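Local coordinates for protein putative NADH-flavin reductase (Streptococcus pneumoniae TIGR4, PDB 4R01) that is a putative NADH-flavin reductase that probably binds a nicotinamide dinucleotide through its Rossmann fold and uses it to reduce flavin, at residues G163-A168 with Y187-V192. Residues are numbered along the deposited sequence; the frame is centred on the assembly and turned at random.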
# COMPACT_ATOMS: atom_id res chain seq x y z
N GLY A 163 -19.50 14.45 9.51
CA GLY A 163 -19.58 15.90 9.55
C GLY A 163 -18.22 16.57 9.40
O GLY A 163 -18.14 17.78 9.23
N ASN A 164 -17.16 15.77 9.48
CA ASN A 164 -15.80 16.30 9.35
C ASN A 164 -15.10 15.77 8.11
O ASN A 164 -14.68 14.62 8.07
CB ASN A 164 -14.98 15.97 10.60
CG ASN A 164 -15.54 16.62 11.85
OD1 ASN A 164 -15.77 15.94 12.86
ND2 ASN A 164 -15.77 17.92 11.80
N TYR A 165 -14.96 16.63 7.11
CA TYR A 165 -14.32 16.24 5.86
C TYR A 165 -13.08 17.09 5.60
O TYR A 165 -12.84 18.09 6.28
CB TYR A 165 -15.30 16.36 4.69
CG TYR A 165 -15.63 17.79 4.32
CD1 TYR A 165 -16.62 18.49 4.99
CD2 TYR A 165 -14.94 18.43 3.30
CE1 TYR A 165 -16.92 19.80 4.66
CE2 TYR A 165 -15.23 19.74 2.96
CZ TYR A 165 -16.22 20.42 3.64
OH TYR A 165 -16.51 21.72 3.31
N ILE A 166 -12.30 16.69 4.60
CA ILE A 166 -11.16 17.48 4.16
C ILE A 166 -11.34 17.92 2.71
O ILE A 166 -11.67 17.12 1.84
CB ILE A 166 -9.84 16.69 4.29
CG1 ILE A 166 -9.47 16.53 5.76
CG2 ILE A 166 -8.71 17.40 3.57
CD1 ILE A 166 -8.24 15.68 5.98
N LEU A 167 -11.13 19.21 2.47
CA LEU A 167 -11.14 19.74 1.11
C LEU A 167 -9.73 19.73 0.55
O LEU A 167 -8.83 20.38 1.09
CB LEU A 167 -11.72 21.15 1.09
CG LEU A 167 -11.69 21.89 -0.26
CD1 LEU A 167 -12.61 21.21 -1.26
CD2 LEU A 167 -12.07 23.35 -0.08
N ALA A 168 -9.52 18.99 -0.53
CA ALA A 168 -8.22 18.97 -1.19
C ALA A 168 -8.35 19.44 -2.63
O ALA A 168 -9.39 19.96 -3.03
CB ALA A 168 -7.61 17.58 -1.14
N TYR A 187 -19.86 13.86 1.76
CA TYR A 187 -19.54 14.38 0.43
C TYR A 187 -20.53 15.47 0.03
O TYR A 187 -20.13 16.51 -0.50
CB TYR A 187 -19.54 13.25 -0.60
CG TYR A 187 -19.32 13.69 -2.03
CD1 TYR A 187 -18.04 13.81 -2.55
CD2 TYR A 187 -20.40 13.97 -2.86
CE1 TYR A 187 -17.84 14.21 -3.87
CE2 TYR A 187 -20.21 14.36 -4.17
CZ TYR A 187 -18.93 14.48 -4.67
OH TYR A 187 -18.74 14.87 -5.98
N ALA A 188 -21.81 15.23 0.28
CA ALA A 188 -22.85 16.22 -0.02
C ALA A 188 -22.60 17.50 0.76
O ALA A 188 -22.74 18.60 0.22
CB ALA A 188 -24.23 15.66 0.31
N ILE A 189 -22.22 17.36 2.03
CA ILE A 189 -21.90 18.51 2.87
C ILE A 189 -20.79 19.35 2.24
O ILE A 189 -20.91 20.57 2.14
CB ILE A 189 -21.48 18.07 4.28
CG1 ILE A 189 -22.65 17.38 4.99
CG2 ILE A 189 -21.00 19.27 5.09
CD1 ILE A 189 -22.34 16.97 6.42
N GLY A 190 -19.72 18.69 1.81
CA GLY A 190 -18.60 19.38 1.20
C GLY A 190 -18.97 20.05 -0.11
O GLY A 190 -18.54 21.16 -0.40
N LEU A 191 -19.79 19.36 -0.91
CA LEU A 191 -20.20 19.88 -2.21
C LEU A 191 -21.09 21.12 -2.08
O LEU A 191 -20.93 22.09 -2.82
CB LEU A 191 -20.91 18.78 -3.01
CG LEU A 191 -21.22 19.06 -4.48
CD1 LEU A 191 -21.10 17.78 -5.29
CD2 LEU A 191 -22.61 19.66 -4.65
N VAL A 192 -22.02 21.10 -1.13
CA VAL A 192 -22.90 22.24 -0.90
C VAL A 192 -22.12 23.41 -0.29
O VAL A 192 -22.45 24.57 -0.53
CB VAL A 192 -24.10 21.86 0.01
CG1 VAL A 192 -24.99 23.06 0.26
CG2 VAL A 192 -24.91 20.74 -0.63
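Tyr165 and Gly190 meet ring to backbone where the edge strand 165-168 of a Rossmann-type sheet lies against helix 184-196, a worked example of an aromatic ring packed on a helix through a glycine. The strand is the antiparallel outer partner of strand 203-209, to which Ile166 and Ala168 are hydrogen-bonded through their backbones, and the helix lies between the two in sequence.

The tyrosine side chain starts at a CB directed toward the helix. Its CG sits between the backbone N and the carbonyl carbon (chi1 71°), a rotation that carries the ring along the helix surface. One face of the ring then receives Gly190: its CA stands 3.9 Å from the centroid of the Tyr165 ring, 23° off the normal, in a CH-pi contact displaced toward the rim. That displacement favours the far end of the ring, since Gly190 CA approaches Tyr165 CZ to 3.6 Å. Having no side chain, Gly190 presents its CA itself to the ring, 3.8 Å from Tyr165 CE2, and the CA atoms of Tyr165 and Gly190 lie 7.1 Å apart. At CE1 the ring meets a branch of Ile189 obliquely, CG2 lying 4.1 Å from Tyr165 CE1. The other branch of Ile189 reaches toward the loop, where CD1 lies 4.3 Å from Gly163 CA. Beyond the ring carbons, Tyr165 OH passes 3.8 Å from Gly190 CA and is hydrogen-bonded to Asp193 OD2, one helical turn past Gly190.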